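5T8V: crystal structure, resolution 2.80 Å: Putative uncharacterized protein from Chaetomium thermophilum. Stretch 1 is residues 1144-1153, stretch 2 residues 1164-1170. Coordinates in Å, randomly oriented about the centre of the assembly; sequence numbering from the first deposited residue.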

ATOM      1  N   ALA A1144      44.774   6.511  -8.753  1.00 47.19           N
ATOM      2  CA  ALA A1144      45.240   6.954 -10.064  1.00 48.42           C
ATOM      3  C   ALA A1144      44.126   7.653 -10.839  1.00 49.24           C
ATOM      4  O   ALA A1144      44.285   8.794 -11.290  1.00 50.69           O
ATOM      5  N   VAL A1145      42.983   6.982 -11.006  1.00 43.99           N
ATOM      6  CA  VAL A1145      41.866   7.595 -11.718  1.00 44.60           C
ATOM      7  C   VAL A1145      41.372   8.834 -10.994  1.00 44.03           C
ATOM      8  O   VAL A1145      40.770   9.714 -11.616  1.00 44.94           O
ATOM      9  N   GLU A1146      41.593   8.921  -9.683  1.00 45.42           N
ATOM     10  CA  GLU A1146      41.220  10.128  -8.958  1.00 46.28           C
ATOM     11  C   GLU A1146      42.130  11.288  -9.331  1.00 47.10           C
ATOM     12  O   GLU A1146      41.714  12.451  -9.258  1.00 47.70           O
ATOM     13  N   VAL A1147      43.368  10.993  -9.730  1.00 47.07           N
ATOM     14  CA  VAL A1147      44.242  12.029 -10.275  1.00 46.35           C
ATOM     15  C   VAL A1147      43.842  12.376 -11.704  1.00 46.96           C
ATOM     16  O   VAL A1147      43.772  13.556 -12.070  1.00 48.07           O
ATOM     17  N   LEU A1148      43.573  11.363 -12.534  1.00 44.26           N
ATOM     18  CA  LEU A1148      43.218  11.634 -13.928  1.00 45.34           C
ATOM     19  C   LEU A1148      41.915  12.412 -14.030  1.00 44.34           C
ATOM     20  O   LEU A1148      41.760  13.258 -14.917  1.00 44.87           O
ATOM     21  N   ALA A1149      40.959  12.130 -13.145  1.00 38.14           N
ATOM     22  CA  ALA A1149      39.704  12.871 -13.161  1.00 39.13           C
ATOM     23  C   ALA A1149      39.954  14.356 -12.954  1.00 40.21           C
ATOM     24  O   ALA A1149      39.357  15.193 -13.637  1.00 41.60           O
ATOM     25  N   SER A1150      40.846  14.702 -12.024  1.00 44.43           N
ATOM     26  CA  SER A1150      41.209  16.101 -11.831  1.00 45.69           C
ATOM     27  C   SER A1150      41.908  16.655 -13.067  1.00 46.91           C
ATOM     28  O   SER A1150      41.539  17.719 -13.582  1.00 48.74           O
ATOM     29  N   ILE A1151      42.922  15.937 -13.561  1.00 40.57           N
ATOM     30  CA  ILE A1151      43.639  16.366 -14.760  1.00 42.79           C
ATOM     31  C   ILE A1151      42.660  16.704 -15.875  1.00 45.09           C
ATOM     32  O   ILE A1151      42.858  17.666 -16.627  1.00 47.05           O
ATOM     33  N   ASN A1152      41.587  15.922 -15.999  1.00 53.42           N
ATOM     34  CA  ASN A1152      40.640  16.117 -17.089  1.00 55.25           C
ATOM     35  C   ASN A1152      39.662  17.248 -16.788  1.00 55.51           C
ATOM     36  O   ASN A1152      39.340  18.045 -17.677  1.00 55.98           O
ATOM     37  N   ARG A1153      39.184  17.335 -15.544  1.00 50.03           N
ATOM     38  CA  ARG A1153      38.276  18.416 -15.174  1.00 51.44           C
ATOM     39  C   ARG A1153      38.931  19.778 -15.345  1.00 53.01           C
ATOM     40  O   ARG A1153      38.249  20.757 -15.668  1.00 53.40           O
ATOM     41  N   VAL A1164      38.804   7.482 -24.135  1.00 50.91           N
ATOM     42  CA  VAL A1164      38.677   6.027 -24.143  1.00 50.28           C
ATOM     43  C   VAL A1164      38.972   5.451 -22.766  1.00 48.29           C
ATOM     44  O   VAL A1164      38.360   4.461 -22.349  1.00 47.69           O
ATOM     45  N   THR A1165      39.909   6.055 -22.035  1.00 43.96           N
ATOM     46  CA  THR A1165      40.267   5.530 -20.723  1.00 42.64           C
ATOM     47  C   THR A1165      39.085   5.606 -19.764  1.00 41.87           C
ATOM     48  O   THR A1165      38.769   4.629 -19.077  1.00 41.67           O
ATOM     49  N   PHE A1166      38.419   6.761 -19.697  1.00 44.41           N
ATOM     50  CA  PHE A1166      37.290   6.901 -18.782  1.00 44.17           C
ATOM     51  C   PHE A1166      36.086   6.098 -19.259  1.00 45.86           C
ATOM     52  O   PHE A1166      35.369   5.503 -18.445  1.00 45.54           O
ATOM     53  N   ILE A1167      35.844   6.073 -20.571  1.00 46.53           N
ATOM     54  CA  ILE A1167      34.798   5.209 -21.110  1.00 46.70           C
ATOM     55  C   ILE A1167      35.042   3.767 -20.684  1.00 46.34           C
ATOM     56  O   ILE A1167      34.100   3.018 -20.395  1.00 46.69           O
ATOM     57  N   THR A1168      36.312   3.358 -20.632  1.00 44.54           N
ATOM     58  CA  THR A1168      36.643   1.989 -20.249  1.00 44.90           C
ATOM     59  C   THR A1168      36.466   1.775 -18.751  1.00 43.79           C
ATOM     60  O   THR A1168      35.908   0.758 -18.324  1.00 44.45           O
ATOM     61  N   LEU A1169      36.935   2.719 -17.935  1.00 42.97           N
ATOM     62  CA  LEU A1169      36.825   2.581 -16.490  1.00 42.01           C
ATOM     63  C   LEU A1169      35.385   2.676 -16.007  1.00 42.31           C
ATOM     64  O   LEU A1169      35.085   2.217 -14.900  1.00 42.10           O
ATOM     65  N   ALA A1170      34.487   3.256 -16.808  1.00 54.90           N
ATOM     66  CA  ALA A1170      33.085   3.326 -16.412  1.00 56.05           C
ATOM     67  C   ALA A1170      32.455   1.945 -16.296  1.00 59.05           C
ATOM     68  O   ALA A1170      31.439   1.796 -15.608  1.00 59.42           O
TER

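When two helices meet at a steep angle, a single large side chain can form the centre of the contact, provided the partner helix offers a hollow of the right shape. The pair of helical segments 1144-1153 and 1164-1169 illustrates this knob-into-hole principle. Their axes come no closer than 11.8 Å, and their N-to-C directions make an angle of 134°, so they run roughly, but far from strictly, antiparallel. Across this gap reaches the bulky side chain of Phe1166.

Phe1166 points toward the first helix with chi1 in the m well (-81°) and chi2 at -65°. Its ring enters a hollow formed by Val1145, Leu1148, Ala1149 and Asn1152, the i, i+3, i+4, i+7 pattern that recurs along one side of an α-helix. The ring leads with its tip: CZ of Phe1166 lies 3.5 Å from the backbone N of Ala1149 and 3.6 Å from the backbone C of Leu1148, both at the ring edge, near its plane. The knob therefore reaches the floor of its hole, where the main chain itself is the surface touched. That floor is chemically quiet, because the N of Ala1149 already donates a helical hydrogen bond to the O of Val1145 (2.9 Å).

The walls are made by side chains. Val1145, chi1 p, points toward the second helix and brings CG2 to 3.6 Å from CE1 of Phe1166. At the other end of the hollow, CB of Asn1152 approaches CE2 of Phe1166 at 4.0 Å. Both of these approaches are oblique to the ring. Between them, CB of Leu1148 stands 3.9 Å from Phe1166 CZ, while the small CB of Ala1149, directed sideways, stays 4.2 Å from the same CZ.

Around this central fit the packing is lighter. Leu1169, one helical turn beyond the phenylalanine and in rotamer m,t, also points toward the first helix; its CD1 meets CG2 of Val1145 at 3.8 Å, so that one valine methyl touches both the ring and the leucine. Leu1148 and Thr1165 point toward each other's helix, Leu1148 with an off-well chi1 of -102° and chi2 p, Thr1165 with chi1 m; CD2 of Leu1148 comes within 4.4 Å of CG2 of Thr1165, a loose contact.

No hydrogen bond crosses between the stretches, and some polar side chains are bonded elsewhere. Asn1152, chi1 t, also points toward the second helix and contributes its CB to the hollow, whereas its ND2 is hydrogen-bonded elsewhere in the structure. Thr1168, outside the contact and with chi1 m, donates from OG1 to the O of Val1164 at 2.5 Å, turning its hydroxyl back onto its own helix. The whole contact buries 247 Å² summed over both sides, with Phe1166 contributing 93 Å², more than any other residue. The lesson is one of shape: an aromatic knob and a matching hollow can organise a small interface without polar bonds between the helices.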

ATOM      1  CB  ALA A1144      45.785   5.766 -10.856  1.00 49.55           C
ATOM      2  CB  VAL A1145      40.708   6.590 -11.912  1.00 45.07           C
ATOM      3  CG1 VAL A1145      40.196   6.113 -10.584  1.00 45.08           C
ATOM      4  CG2 VAL A1145      39.576   7.213 -12.721  1.00 45.60           C
ATOM      5  CB  GLU A1146      41.260   9.870  -7.453  1.00 46.87           C
ATOM      6  CG  GLU A1146      40.557  10.925  -6.619  1.00 48.22           C
ATOM      7  CD  GLU A1146      40.446  10.527  -5.161  1.00 49.36           C
ATOM      8  OE1 GLU A1146      40.857   9.398  -4.821  1.00 48.99           O
ATOM      9  OE2 GLU A1146      39.949  11.343  -4.357  1.00 50.86           O
ATOM     10  CB  VAL A1147      45.710  11.575 -10.187  1.00 45.84           C
ATOM     11  CG1 VAL A1147      46.626  12.509 -10.978  1.00 46.75           C
ATOM     12  CG2 VAL A1147      46.152  11.514  -8.734  1.00 44.68           C
ATOM     13  CB  LEU A1148      43.114  10.330 -14.718  1.00 46.75           C
ATOM     14  CG  LEU A1148      44.331  10.041 -15.595  1.00 48.23           C
ATOM     15  CD1 LEU A1148      45.558   9.925 -14.723  1.00 48.92           C
ATOM     16  CD2 LEU A1148      44.125   8.770 -16.401  1.00 47.90           C
ATOM     17  CB  ALA A1149      38.757  12.328 -12.092  1.00 39.09           C
ATOM     18  CB  SER A1150      42.103  16.239 -10.596  1.00 45.08           C
ATOM     19  OG  SER A1150      42.506  17.582 -10.403  1.00 46.24           O
ATOM     20  CB  ILE A1151      44.640  15.276 -15.197  1.00 41.61           C
ATOM     21  CG1 ILE A1151      45.791  15.185 -14.188  1.00 39.95           C
ATOM     22  CG2 ILE A1151      45.173  15.554 -16.610  1.00 43.17           C
ATOM     23  CD1 ILE A1151      46.742  14.031 -14.431  1.00 39.05           C
ATOM     24  CB  ASN A1152      39.888  14.813 -17.360  1.00 55.36           C
ATOM     25  CG  ASN A1152      39.002  14.892 -18.585  1.00 56.05           C
ATOM     26  OD1 ASN A1152      39.486  14.859 -19.717  1.00 56.63           O
ATOM     27  ND2 ASN A1152      37.695  14.986 -18.367  1.00 55.42           N
ATOM     28  CB  ARG A1153      37.802  18.243 -13.729  1.00 51.00           C
ATOM     29  CG  ARG A1153      36.846  17.078 -13.516  1.00 50.64           C
ATOM     30  CD  ARG A1153      36.173  17.143 -12.153  1.00 51.14           C
ATOM     31  NE  ARG A1153      37.118  17.404 -11.067  1.00 51.59           N
ATOM     32  CZ  ARG A1153      37.830  16.471 -10.439  1.00 50.92           C
ATOM     33  NH1 ARG A1153      37.725  15.195 -10.784  1.00 50.01           N
ATOM     34  NH2 ARG A1153      38.656  16.817  -9.460  1.00 51.07           N
ATOM     35  CB  VAL A1164      39.597   5.420 -25.218  1.00 51.81           C
ATOM     36  CG1 VAL A1164      39.649   3.897 -25.101  1.00 52.03           C
ATOM     37  CG2 VAL A1164      39.122   5.825 -26.607  1.00 53.36           C
ATOM     38  CB  THR A1165      41.473   6.286 -20.159  1.00 41.69           C
ATOM     39  OG1 THR A1165      42.618   6.042 -20.986  1.00 42.60           O
ATOM     40  CG2 THR A1165      41.786   5.832 -18.729  1.00 40.36           C
ATOM     41  CB  PHE A1166      36.919   8.374 -18.616  1.00 43.47           C
ATOM     42  CG  PHE A1166      37.792   9.111 -17.640  1.00 42.93           C
ATOM     43  CD1 PHE A1166      37.786   8.779 -16.296  1.00 42.59           C
ATOM     44  CD2 PHE A1166      38.611  10.136 -18.064  1.00 42.90           C
ATOM     45  CE1 PHE A1166      38.588   9.456 -15.394  1.00 41.57           C
ATOM     46  CE2 PHE A1166      39.415  10.820 -17.166  1.00 42.51           C
ATOM     47  CZ  PHE A1166      39.403  10.479 -15.831  1.00 41.75           C
ATOM     48  CB  ILE A1167      34.729   5.344 -22.643  1.00 47.77           C
ATOM     49  CG1 ILE A1167      34.360   6.777 -23.034  1.00 47.55           C
ATOM     50  CG2 ILE A1167      33.713   4.364 -23.223  1.00 48.28           C
ATOM     51  CD1 ILE A1167      34.467   7.064 -24.519  1.00 48.62           C
ATOM     52  CB  THR A1168      38.080   1.667 -20.666  1.00 45.08           C
ATOM     53  OG1 THR A1168      38.253   1.956 -22.058  1.00 46.28           O
ATOM     54  CG2 THR A1168      38.396   0.204 -20.421  1.00 45.90           C
ATOM     55  CB  LEU A1169      37.679   3.645 -15.800  1.00 40.56           C
ATOM     56  CG  LEU A1169      39.189   3.527 -16.030  1.00 40.26           C
ATOM     57  CD1 LEU A1169      39.905   4.781 -15.563  1.00 39.12           C
ATOM     58  CD2 LEU A1169      39.753   2.300 -15.323  1.00 40.33           C
ATOM     59  CB  ALA A1170      32.297   4.175 -17.407  1.00 56.68           C
TER